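Local coordinates for protein flavin adenine dinucleotide synthase (Saccharomyces cerevisiae, PDB 2WSI) that catalyses the adenylation of flavin mononucleotide by ATP, giving the coenzyme flavin adenine dinucleotide and diphosphate, at residues 9-12 with 13-17; 38-41 with 42-46; 110-114 with 115-119; 197-200 with 201-205; 246-249 with 250-254. All coordinates share one frame; numbering follows the deposited sequence.

All five contacts are local, each lying within a helix or at one of its ends. Interaction 4, mostly buried, is the core contact: a carboxylate cap and a packed indole start helix 199-209, which touches interactions 1 and 5. Interaction 1 lies wholly within helix 3-18, where a threonine hydroxyl supplements regular backbone bonds. Interaction 2 ends helix 25-45 in a pi-type turn with several weak bonds, and meets interaction 1 where Tyr11 and Thr14 pack on Arg38. Interaction 5, a short helix near the surface, adds water bridges and a ring stack. Interaction 3, a backbone-capped helix start, stands about 23 Å or more from the others between centres and is closest to the bound FAD.

Interaction 1: 9-12 with 13-17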
# COMPACT_ATOMS: atom_id res chain seq x y z
N MET A 9 -11.31 -11.05 -5.45
CA MET A 9 -11.71 -10.39 -4.21
C MET A 9 -11.42 -8.87 -4.27
O MET A 9 -12.29 -8.05 -3.98
CB MET A 9 -11.00 -11.02 -2.99
CG MET A 9 -11.38 -10.33 -1.62
SD MET A 9 -10.46 -10.96 -0.17
CE MET A 9 -8.83 -10.24 -0.51
N CYS A 10 -10.20 -8.50 -4.66
CA CYS A 10 -9.83 -7.08 -4.70
C CYS A 10 -10.68 -6.34 -5.75
O CYS A 10 -11.08 -5.19 -5.58
CB CYS A 10 -8.34 -6.98 -5.01
SG CYS A 10 -7.32 -7.49 -3.57
N TYR A 11 -10.98 -7.04 -6.83
CA TYR A 11 -11.86 -6.50 -7.84
C TYR A 11 -13.23 -6.18 -7.25
O TYR A 11 -13.79 -5.11 -7.54
CB TYR A 11 -12.01 -7.47 -9.03
CG TYR A 11 -13.04 -6.97 -10.01
CD1 TYR A 11 -12.71 -6.01 -10.98
CD2 TYR A 11 -14.35 -7.43 -9.98
CE1 TYR A 11 -13.67 -5.50 -11.88
CE2 TYR A 11 -15.32 -6.95 -10.88
CZ TYR A 11 -14.96 -6.00 -11.83
OH TYR A 11 -15.90 -5.53 -12.72
N GLU A 12 -13.77 -7.08 -6.43
CA GLU A 12 -15.09 -6.85 -5.82
C GLU A 12 -15.02 -5.68 -4.86
O GLU A 12 -15.94 -4.86 -4.79
CB GLU A 12 -15.59 -8.10 -5.06
CG GLU A 12 -15.85 -9.32 -5.95
CD GLU A 12 -16.40 -10.52 -5.17
OE1 GLU A 12 -16.42 -10.50 -3.92
OE2 GLU A 12 -16.82 -11.50 -5.82
N ILE A 13 -13.91 -5.58 -4.14
CA ILE A 13 -13.75 -4.51 -3.14
C ILE A 13 -13.74 -3.17 -3.83
O ILE A 13 -14.39 -2.23 -3.41
CB ILE A 13 -12.47 -4.72 -2.30
CG1 ILE A 13 -12.70 -5.88 -1.31
CG2 ILE A 13 -12.11 -3.46 -1.50
CD1 ILE A 13 -11.43 -6.33 -0.54
N THR A 14 -12.97 -3.08 -4.90
CA THR A 14 -12.79 -1.83 -5.58
C THR A 14 -14.09 -1.45 -6.28
O THR A 14 -14.55 -0.32 -6.20
CB THR A 14 -11.61 -1.96 -6.57
OG1 THR A 14 -10.43 -2.34 -5.81
CG2 THR A 14 -11.35 -0.64 -7.27
N ASN A 15 -14.70 -2.43 -6.93
CA ASN A 15 -16.01 -2.24 -7.58
C ASN A 15 -17.06 -1.75 -6.57
O ASN A 15 -17.81 -0.82 -6.82
CB ASN A 15 -16.47 -3.55 -8.22
CG ASN A 15 -17.56 -3.34 -9.28
OD1 ASN A 15 -17.53 -2.38 -10.04
ND2 ASN A 15 -18.51 -4.26 -9.33
N SER A 16 -17.09 -2.40 -5.42
CA SER A 16 -17.98 -2.02 -4.36
C SER A 16 -17.72 -0.57 -3.90
O SER A 16 -18.66 0.21 -3.69
CB SER A 16 -17.84 -3.01 -3.20
OG SER A 16 -18.66 -2.65 -2.12
N TYR A 17 -16.45 -0.19 -3.76
CA TYR A 17 -16.14 1.18 -3.36
C TYR A 17 -16.65 2.14 -4.43
O TYR A 17 -17.18 3.22 -4.11
CB TYR A 17 -14.64 1.40 -3.15
CG TYR A 17 -14.36 2.71 -2.44
CD1 TYR A 17 -14.10 2.76 -1.07
CD2 TYR A 17 -14.37 3.92 -3.15
CE1 TYR A 17 -13.84 3.99 -0.42
CE2 TYR A 17 -14.14 5.11 -2.55
CZ TYR A 17 -13.90 5.16 -1.19
OH TYR A 17 -13.67 6.39 -0.66
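The second half of helix 3-18 supplies this contact, in which residues 9-12 hand their carbonyl oxygens to the amides of 13-16 one turn on. The bond from Ile13 N to Met9 O lies in the carbonyl plane. Cys10 O is gripped twice: Thr14 N reaches it at 2.9 Å, and the hydroxyl Thr14 OG1 donates to the same Cys10 O, also at 2.9 Å, from the other face of the carbonyl plane. The hydroxyl gets there because chi1 of -58° sets it beside its own backbone N, over the preceding turn. A valine at Thr14 would probably lose this second bond, leaving Cys10 O with the amide as its one donor from this residue. Met9 and Ile13 run side by side, and Met9 CG touches Ile13 CD1 at 4.1 Å; the extended first torsion of Met9 (179°) brings its CG beside the carbonyl carbon, on the side of the next turn. Farther round, Asn15 CB sits over one face of the Tyr11 ring and lies 3.2 Å from Tyr11 O. Ser16 turns its hydroxyl to Tyr208. The buried side of the helix rests on three others: Cys10 on Leu71 and Leu74 of helix 64-87, Thr14 on Ile34 of helix 25-45, and Thr14 again on Phe205 of helix 199-209.

Interaction 2: 38-41 with 42-46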
# COMPACT_ATOMS: atom_id res chain seq x y z
N ARG A 38 -6.46 3.04 -11.85
CA ARG A 38 -6.83 1.89 -12.69
C ARG A 38 -6.59 2.19 -14.18
O ARG A 38 -6.12 1.33 -14.93
CB ARG A 38 -8.27 1.41 -12.41
CG ARG A 38 -8.43 0.91 -10.94
CD ARG A 38 -9.51 -0.16 -10.69
NE ARG A 38 -9.44 -1.28 -11.63
CZ ARG A 38 -10.23 -2.33 -11.60
NH1 ARG A 38 -11.16 -2.44 -10.66
NH2 ARG A 38 -10.12 -3.28 -12.52
N LYS A 39 -6.85 3.42 -14.60
CA LYS A 39 -6.58 3.79 -15.99
C LYS A 39 -5.08 3.69 -16.30
O LYS A 39 -4.72 3.17 -17.34
CB LYS A 39 -7.10 5.19 -16.32
CG LYS A 39 -8.63 5.28 -16.52
CD LYS A 39 -9.19 4.35 -17.64
CE LYS A 39 -8.93 4.88 -19.05
NZ LYS A 39 -9.52 4.02 -20.14
N TYR A 40 -4.21 4.21 -15.43
CA TYR A 40 -2.77 4.04 -15.64
C TYR A 40 -2.40 2.56 -15.84
O TYR A 40 -1.66 2.21 -16.74
CB TYR A 40 -1.98 4.53 -14.44
CG TYR A 40 -2.00 6.03 -14.17
CD1 TYR A 40 -1.92 6.95 -15.21
CD2 TYR A 40 -2.02 6.52 -12.86
CE1 TYR A 40 -1.91 8.32 -14.98
CE2 TYR A 40 -1.99 7.91 -12.60
CZ TYR A 40 -1.94 8.79 -13.67
OH TYR A 40 -1.91 10.14 -13.46
N LEU A 41 -2.89 1.70 -14.95
CA LEU A 41 -2.52 0.29 -14.98
C LEU A 41 -3.04 -0.42 -16.22
O LEU A 41 -2.27 -1.08 -16.92
CB LEU A 41 -3.06 -0.41 -13.72
CG LEU A 41 -2.29 0.04 -12.46
CD1 LEU A 41 -2.99 -0.42 -11.16
CD2 LEU A 41 -0.84 -0.52 -12.53
N LEU A 42 -4.34 -0.29 -16.49
CA LEU A 42 -4.97 -1.02 -17.59
C LEU A 42 -4.63 -0.45 -18.97
O LEU A 42 -4.41 -1.21 -19.92
CB LEU A 42 -6.49 -1.05 -17.39
CG LEU A 42 -6.97 -1.82 -16.15
CD1 LEU A 42 -8.45 -1.58 -15.93
CD2 LEU A 42 -6.67 -3.33 -16.28
N SER A 43 -4.57 0.88 -19.07
CA SER A 43 -4.38 1.56 -20.34
C SER A 43 -2.95 1.88 -20.70
O SER A 43 -2.67 2.05 -21.87
CB SER A 43 -5.10 2.94 -20.34
OG SER A 43 -6.49 2.78 -20.49
N GLU A 44 -2.07 2.05 -19.71
CA GLU A 44 -0.69 2.47 -19.99
C GLU A 44 0.37 1.48 -19.54
O GLU A 44 1.46 1.46 -20.09
CB GLU A 44 -0.39 3.82 -19.35
CG GLU A 44 -1.04 4.99 -20.05
CD GLU A 44 -0.81 6.29 -19.29
OE1 GLU A 44 0.37 6.65 -19.09
OE2 GLU A 44 -1.80 6.94 -18.90
N ILE A 45 0.07 0.66 -18.54
CA ILE A 45 1.10 -0.20 -18.00
C ILE A 45 1.00 -1.65 -18.46
O ILE A 45 1.97 -2.21 -19.00
CB ILE A 45 1.10 -0.08 -16.46
CG1 ILE A 45 1.49 1.37 -16.11
CG2 ILE A 45 2.05 -1.06 -15.86
CD1 ILE A 45 1.31 1.72 -14.64
N PHE A 46 -0.14 -2.27 -18.23
CA PHE A 46 -0.30 -3.67 -18.58
C PHE A 46 -0.31 -3.86 -20.09
O PHE A 46 -0.14 -4.97 -20.59
CB PHE A 46 -1.57 -4.28 -17.98
CG PHE A 46 -1.57 -4.35 -16.45
CD1 PHE A 46 -0.42 -4.13 -15.72
CD2 PHE A 46 -2.73 -4.70 -15.78
CE1 PHE A 46 -0.43 -4.20 -14.33
CE2 PHE A 46 -2.74 -4.80 -14.40
CZ PHE A 46 -1.60 -4.54 -13.67
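Leu41 and Ile45 meet through their methyls, with Leu41 CD2 3.8 Å from Ile45 CD1, their side chains running at a slant to one another. The same Leu41 methyl reaches Phe46 CE1 at 4.1 Å. Phe46, its chi1 at -66° placing CG beside the backbone N, turns one ring face back over the Leu41 carbonyl carbon, toward the rim of the ring. On the next strip Leu42 lies alongside Arg38, and Leu42 CD1 comes within 4.2 Å of Arg38 NH2. An alanine in place of Leu42 would probably lose the methyl packing alongside Arg38 NH2 and open a gap at that point. Glu44 OE2 approaches the edge of the Tyr40 ring near its plane, 3.7 Å from Tyr40 CD1, the carboxylate standing nearly upright to the ring at 87°. Lys39, folded at chi2 and chi3, brings NZ to Ser43 OG for a weak hydrogen bond of 3.3 Å. These side chains sit on the last turns of helix 25-45, where the backbone widens into a pi-type turn: Phe46 N binds Leu41 O, five residues back, at 2.8 Å in a nearly straight bond of 172°, whereas Ile45 N makes weak bonds to both Tyr40 O and Leu41 O. Further out, Arg38 NH2 forms a salt bridge with Glu79 of helix 64-87. Tyr73 and Tyr80 of that helix meet Phe46 edge-to-face, and Ile178 of the edge strand 178-180 packs against Glu44 and Ile45.

Interaction 3: 110-114 with 115-119; sequences EETFP and TLENF
Thr112 turns its methyl against the aliphatic part of Glu117, CG2 to CG 3.5 Å, the first of the apolar contacts, with the two side chains running across one another at a slant. Chi1 of -62° puts that methyl beside the carbonyl carbon of Thr112 and the hydroxyl beside its backbone N, and Thr112 OG1 bonds back to the backbone of Gln109. Phe113 contributes its CB, 4.1 Å from Leu116 CB, while its ring leads away to Phe221.

Carboxylate oxygens also meet carbon in van der Waals contact. The chain of Glu117, extended beyond CG, carries the carboxylate back along the loop: OE2 is 3.7 Å from Thr112 CB, and OE1 is 3.6 Å from Pro114 CA. The carboxylate of Asp108 brings a like charge close to Glu117 OE2.

Between the two segments the hydrogen bonds are all backbone to backbone. Phe113 O takes a straight bond from Glu117 N at 3.0 Å (170°) and a weak one from Leu116 N. Pro114 O accepts from Asn118 N at 2.9 Å. Thr115 OG1, in turn, is bonded to Asp276 and the backbone of Ser273.

Phe113 occupies the N-cap of helix 114-126 and Pro114 its first turn, a position that suits proline because no amide hydrogen is needed there. This is a helix N-terminus capped by backbone, in the loop that joins strand 102-106 to helix 114-126 beside the FAD site.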
# COMPACT_ATOMS: atom_id res chain seq x y z
N GLU A 110 17.97 -3.96 8.89
CA GLU A 110 18.20 -4.27 10.30
C GLU A 110 17.22 -3.51 11.18
O GLU A 110 16.79 -4.01 12.22
CB GLU A 110 19.64 -3.97 10.74
CG GLU A 110 20.62 -5.13 10.55
CD GLU A 110 20.43 -6.26 11.57
OE1 GLU A 110 19.75 -6.06 12.61
OE2 GLU A 110 20.97 -7.36 11.33
N GLU A 111 16.86 -2.30 10.75
CA GLU A 111 15.97 -1.47 11.55
C GLU A 111 14.48 -1.69 11.25
O GLU A 111 13.64 -0.93 11.70
CB GLU A 111 16.34 0.01 11.38
CG GLU A 111 17.76 0.30 11.87
CD GLU A 111 17.97 -0.16 13.31
OE1 GLU A 111 17.17 0.22 14.19
OE2 GLU A 111 18.93 -0.92 13.56
N THR A 112 14.16 -2.73 10.50
CA THR A 112 12.76 -2.99 10.13
C THR A 112 11.97 -3.47 11.35
O THR A 112 12.42 -4.33 12.08
CB THR A 112 12.70 -4.03 8.97
OG1 THR A 112 13.36 -3.47 7.83
CG2 THR A 112 11.27 -4.38 8.58
N PHE A 113 10.80 -2.89 11.61
CA PHE A 113 9.98 -3.36 12.75
C PHE A 113 9.59 -4.80 12.54
O PHE A 113 9.09 -5.14 11.49
CB PHE A 113 8.67 -2.59 12.86
CG PHE A 113 8.82 -1.19 13.35
CD1 PHE A 113 8.89 -0.93 14.72
CD2 PHE A 113 8.85 -0.12 12.45
CE1 PHE A 113 9.02 0.37 15.20
CE2 PHE A 113 8.98 1.19 12.92
CZ PHE A 113 9.06 1.44 14.29
N PRO A 114 9.74 -5.65 13.58
CA PRO A 114 9.25 -7.04 13.49
C PRO A 114 7.75 -7.14 13.21
O PRO A 114 7.31 -8.06 12.54
CB PRO A 114 9.54 -7.62 14.88
CG PRO A 114 10.49 -6.67 15.54
CD PRO A 114 10.40 -5.34 14.86
N THR A 115 6.97 -6.21 13.73
CA THR A 115 5.54 -6.21 13.49
C THR A 115 5.26 -6.09 11.99
O THR A 115 4.32 -6.70 11.48
CB THR A 115 4.85 -5.01 14.21
OG1 THR A 115 4.99 -5.15 15.63
CG2 THR A 115 3.37 -4.96 13.84
N LEU A 116 6.08 -5.29 11.31
CA LEU A 116 5.92 -5.03 9.87
C LEU A 116 6.42 -6.24 9.09
O LEU A 116 5.78 -6.68 8.15
CB LEU A 116 6.70 -3.78 9.44
CG LEU A 116 6.50 -3.45 7.96
CD1 LEU A 116 5.11 -2.87 7.74
CD2 LEU A 116 7.57 -2.51 7.42
N GLU A 117 7.57 -6.78 9.46
CA GLU A 117 8.07 -8.00 8.83
C GLU A 117 7.01 -9.10 8.89
O GLU A 117 6.73 -9.78 7.89
CB GLU A 117 9.34 -8.50 9.52
CG GLU A 117 10.62 -7.78 9.09
CD GLU A 117 11.79 -8.01 10.06
OE1 GLU A 117 11.52 -8.53 11.18
OE2 GLU A 117 12.95 -7.65 9.73
N ASN A 118 6.40 -9.26 10.04
CA ASN A 118 5.37 -10.30 10.20
C ASN A 118 4.16 -10.03 9.31
O ASN A 118 3.61 -10.95 8.71
CB ASN A 118 4.94 -10.42 11.66
CG ASN A 118 5.98 -11.13 12.53
OD1 ASN A 118 6.78 -11.90 12.03
ND2 ASN A 118 5.96 -10.85 13.81
N PHE A 119 3.76 -8.77 9.22
CA PHE A 119 2.66 -8.37 8.35
C PHE A 119 2.97 -8.63 6.87
O PHE A 119 2.10 -9.04 6.10
CB PHE A 119 2.35 -6.87 8.56
CG PHE A 119 1.13 -6.42 7.81
CD1 PHE A 119 -0.13 -6.84 8.20
CD2 PHE A 119 1.25 -5.58 6.72
CE1 PHE A 119 -1.25 -6.41 7.52
CE2 PHE A 119 0.13 -5.17 6.03
CZ PHE A 119 -1.11 -5.58 6.44

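Interaction 4: 197-200 with 201-205; sequences WDLT and NIWSF
Trp197 folds back over the first turn of helix 199-209 and forms the tight part of this contact. Its chi1 of -80° sends the indole along the helix, where CE3 lies 3.4 Å from Asn201 CB and 3.5 Å from Ile202 CD1, both approaching obliquely. Phe205 CB comes to the indole edge near its plane, 3.9 Å from Trp197 CZ3. The indole NE1 is hydrogen-bonded to Thr37 OG1 of helix 25-45. On another side of the helix Leu199 runs alongside Trp203, and Leu199 CD1 reaches Trp203 NE1 at 3.4 Å, also obliquely.

The partly exposed side, at Asp198 and Thr200, is looser in its apolar packing and is held by polar bonds instead. Asp198 is the N-cap. Its carboxylate takes the crowded position between backbone N and carbonyl carbon (chi1 66°), and there OD1 accepts from Asn201 N at 3.0 Å, nearly along its own C-O axis. Thr200 OG1 donates to the same Asp198 OD1 at 2.7 Å, from above the carboxylate plane. Backbone bonds then carry the helix on, among them Trp203 N to Leu199 O, nearly straight at 171°. Ser204 OG, on the buried side, bonds to Glu250 and Tyr17.

The first turn is thus fixed both by burial of an indole and by a carboxylate oxygen that receives two donors. A negative charge at this end of the helix would probably interact well with the helix dipole.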
# COMPACT_ATOMS: atom_id res chain seq x y z
N TRP A 197 -2.85 10.17 -5.00
CA TRP A 197 -3.64 9.87 -3.81
C TRP A 197 -3.26 10.76 -2.63
O TRP A 197 -2.08 10.96 -2.32
CB TRP A 197 -3.44 8.38 -3.43
CG TRP A 197 -4.27 7.51 -4.26
CD1 TRP A 197 -4.19 7.33 -5.62
CD2 TRP A 197 -5.32 6.64 -3.81
NE1 TRP A 197 -5.13 6.41 -6.04
CE2 TRP A 197 -5.83 5.97 -4.94
CE3 TRP A 197 -5.86 6.35 -2.55
CZ2 TRP A 197 -6.87 5.08 -4.85
CZ3 TRP A 197 -6.88 5.46 -2.46
CH2 TRP A 197 -7.37 4.82 -3.61
N ASP A 198 -4.25 11.28 -1.92
CA ASP A 198 -3.93 11.96 -0.68
C ASP A 198 -4.28 11.10 0.52
O ASP A 198 -4.83 9.98 0.39
CB ASP A 198 -4.57 13.36 -0.59
CG ASP A 198 -6.08 13.33 -0.52
OD1 ASP A 198 -6.68 12.36 0.01
OD2 ASP A 198 -6.68 14.32 -1.02
N LEU A 199 -3.93 11.60 1.70
CA LEU A 199 -4.00 10.79 2.91
C LEU A 199 -5.45 10.37 3.20
O LEU A 199 -5.72 9.24 3.61
CB LEU A 199 -3.40 11.56 4.08
CG LEU A 199 -3.38 10.83 5.42
CD1 LEU A 199 -2.73 9.44 5.29
CD2 LEU A 199 -2.64 11.71 6.47
N THR A 200 -6.39 11.26 2.96
CA THR A 200 -7.79 10.90 3.21
C THR A 200 -8.26 9.79 2.26
O THR A 200 -9.07 8.95 2.66
CB THR A 200 -8.75 12.14 3.08
OG1 THR A 200 -8.67 12.67 1.76
CG2 THR A 200 -8.35 13.22 4.05
N ASN A 201 -7.79 9.80 1.02
CA ASN A 201 -8.17 8.76 0.07
C ASN A 201 -7.62 7.42 0.56
O ASN A 201 -8.30 6.40 0.49
CB ASN A 201 -7.60 9.01 -1.31
CG ASN A 201 -8.07 10.31 -1.95
OD1 ASN A 201 -9.26 10.69 -1.95
ND2 ASN A 201 -7.14 10.98 -2.54
N ILE A 202 -6.39 7.44 1.08
CA ILE A 202 -5.74 6.20 1.49
C ILE A 202 -6.56 5.55 2.62
O ILE A 202 -6.96 4.39 2.53
CB ILE A 202 -4.28 6.47 1.92
CG1 ILE A 202 -3.42 6.83 0.69
CG2 ILE A 202 -3.72 5.23 2.65
CD1 ILE A 202 -3.25 5.62 -0.32
N TRP A 203 -6.86 6.31 3.68
CA TRP A 203 -7.58 5.73 4.80
C TRP A 203 -9.01 5.34 4.41
O TRP A 203 -9.52 4.31 4.85
CB TRP A 203 -7.68 6.70 5.98
CG TRP A 203 -6.41 7.05 6.70
CD1 TRP A 203 -5.98 8.31 7.01
CD2 TRP A 203 -5.42 6.15 7.25
NE1 TRP A 203 -4.79 8.25 7.70
CE2 TRP A 203 -4.43 6.94 7.87
CE3 TRP A 203 -5.29 4.77 7.29
CZ2 TRP A 203 -3.31 6.39 8.50
CZ3 TRP A 203 -4.16 4.21 7.93
CH2 TRP A 203 -3.19 5.03 8.50
N SER A 204 -9.68 6.18 3.63
CA SER A 204 -11.06 5.89 3.27
C SER A 204 -11.12 4.55 2.54
O SER A 204 -11.97 3.72 2.85
CB SER A 204 -11.67 6.96 2.38
OG SER A 204 -12.94 6.53 1.95
N PHE A 205 -10.24 4.35 1.56
CA PHE A 205 -10.26 3.09 0.81
C PHE A 205 -9.79 1.91 1.67
O PHE A 205 -10.40 0.84 1.67
CB PHE A 205 -9.40 3.21 -0.46
CG PHE A 205 -9.47 1.99 -1.33
CD1 PHE A 205 -10.59 1.72 -2.08
CD2 PHE A 205 -8.41 1.07 -1.35
CE1 PHE A 205 -10.68 0.59 -2.88
CE2 PHE A 205 -8.48 -0.06 -2.14
CZ PHE A 205 -9.62 -0.30 -2.92

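Interaction 5: 246-249 with 250-254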
# COMPACT_ATOMS: atom_id res chain seq x y z
N HIS A 246 -13.10 10.82 10.59
CA HIS A 246 -13.71 11.20 9.31
C HIS A 246 -14.14 10.01 8.48
O HIS A 246 -14.67 10.20 7.38
CB HIS A 246 -12.74 12.02 8.48
CG HIS A 246 -12.45 13.35 9.06
ND1 HIS A 246 -13.38 14.37 9.07
CD2 HIS A 246 -11.35 13.84 9.69
CE1 HIS A 246 -12.86 15.43 9.66
NE2 HIS A 246 -11.63 15.14 10.04
N PHE A 247 -13.91 8.80 8.99
CA PHE A 247 -14.11 7.59 8.18
C PHE A 247 -15.10 6.64 8.83
O PHE A 247 -15.14 5.44 8.53
CB PHE A 247 -12.77 6.88 7.95
CG PHE A 247 -11.71 7.79 7.39
CD1 PHE A 247 -11.79 8.23 6.09
CD2 PHE A 247 -10.68 8.27 8.21
CE1 PHE A 247 -10.84 9.12 5.58
CE2 PHE A 247 -9.70 9.14 7.71
CZ PHE A 247 -9.80 9.57 6.38
N GLU A 248 -15.95 7.18 9.69
CA GLU A 248 -16.92 6.33 10.37
C GLU A 248 -17.80 5.51 9.39
O GLU A 248 -18.06 4.34 9.64
CB GLU A 248 -17.78 7.20 11.31
CG GLU A 248 -18.96 6.48 11.93
CD GLU A 248 -18.55 5.54 13.05
OE1 GLU A 248 -17.34 5.23 13.18
OE2 GLU A 248 -19.46 5.08 13.79
N TRP A 249 -18.27 6.11 8.29
CA TRP A 249 -19.16 5.40 7.35
C TRP A 249 -18.43 4.22 6.72
O TRP A 249 -18.95 3.10 6.64
CB TRP A 249 -19.68 6.34 6.25
CG TRP A 249 -20.71 5.69 5.36
CD1 TRP A 249 -22.08 5.83 5.44
CD2 TRP A 249 -20.47 4.77 4.27
NE1 TRP A 249 -22.69 5.06 4.48
CE2 TRP A 249 -21.73 4.40 3.75
CE3 TRP A 249 -19.31 4.22 3.70
CZ2 TRP A 249 -21.87 3.51 2.67
CZ3 TRP A 249 -19.45 3.35 2.63
CH2 TRP A 249 -20.72 3.00 2.12
N GLU A 250 -17.20 4.47 6.28
CA GLU A 250 -16.40 3.43 5.64
C GLU A 250 -16.16 2.29 6.60
O GLU A 250 -16.19 1.13 6.21
CB GLU A 250 -15.05 3.99 5.21
CG GLU A 250 -15.12 4.98 4.07
CD GLU A 250 -15.19 6.42 4.53
OE1 GLU A 250 -15.81 6.69 5.60
OE2 GLU A 250 -14.63 7.28 3.81
N ILE A 251 -15.90 2.61 7.87
CA ILE A 251 -15.65 1.60 8.87
C ILE A 251 -16.92 0.77 9.09
O ILE A 251 -16.89 -0.45 9.04
CB ILE A 251 -15.20 2.23 10.22
CG1 ILE A 251 -13.75 2.73 10.15
CG2 ILE A 251 -15.35 1.23 11.36
CD1 ILE A 251 -13.40 3.77 11.25
N ILE A 252 -18.04 1.45 9.32
CA ILE A 252 -19.28 0.76 9.68
C ILE A 252 -19.78 -0.10 8.54
O ILE A 252 -20.33 -1.17 8.76
CB ILE A 252 -20.41 1.75 10.04
CG1 ILE A 252 -20.07 2.52 11.32
CG2 ILE A 252 -21.74 1.00 10.20
CD1 ILE A 252 -19.66 1.64 12.48
N HIS A 253 -19.59 0.37 7.32
CA HIS A 253 -20.14 -0.31 6.16
C HIS A 253 -19.07 -1.01 5.34
O HIS A 253 -19.28 -1.27 4.16
CB HIS A 253 -20.85 0.70 5.27
CG HIS A 253 -22.00 1.38 5.94
ND1 HIS A 253 -21.87 2.59 6.59
CD2 HIS A 253 -23.30 1.03 6.05
CE1 HIS A 253 -23.05 2.95 7.08
NE2 HIS A 253 -23.93 2.02 6.76
N ALA A 254 -17.93 -1.30 5.97
CA ALA A 254 -16.80 -1.93 5.29
C ALA A 254 -17.20 -3.19 4.51
O ALA A 254 -18.03 -3.97 4.94
CB ALA A 254 -15.70 -2.29 6.31
O HOH W 1 -15.13 9.87 4.76
O HOH W 2 -17.40 8.72 7.01
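The Trp249 indole carries the His253 imidazole over one face, with His253 ND1 3.2 Å above the plane toward the rim. The histidine ring stacks face-to-face on the five-membered ring, centroids 3.9 Å apart and planes at 25°, while His253 CB makes a CH-pi contact with the six-membered ring. Glu250 N lies at the indole edge, and Ile252 CG2 over one face of the imidazole. Phe247 has His246 CB above the centre of one face and Glu250 OE2 at its edge, 3.8 Å from Phe247 CD1.

This is the short helix 248-252, with Phe247 at its N-cap and His253 just past its end. There His253 N and ND1 both donate to Trp249 O, ND1 at 3.0 Å, from opposite faces of its plane; the imidazole is held by bond and stack together. At the other end Glu250, whose OE2 also serves Ser204, bends at chi2 (94°) toward the first turn, where two waters link its carboxylate to His246 O, one also accepting from Trp249 N at 3.0 Å. The Trp203 ring of helix 199-209 meets that of Phe247.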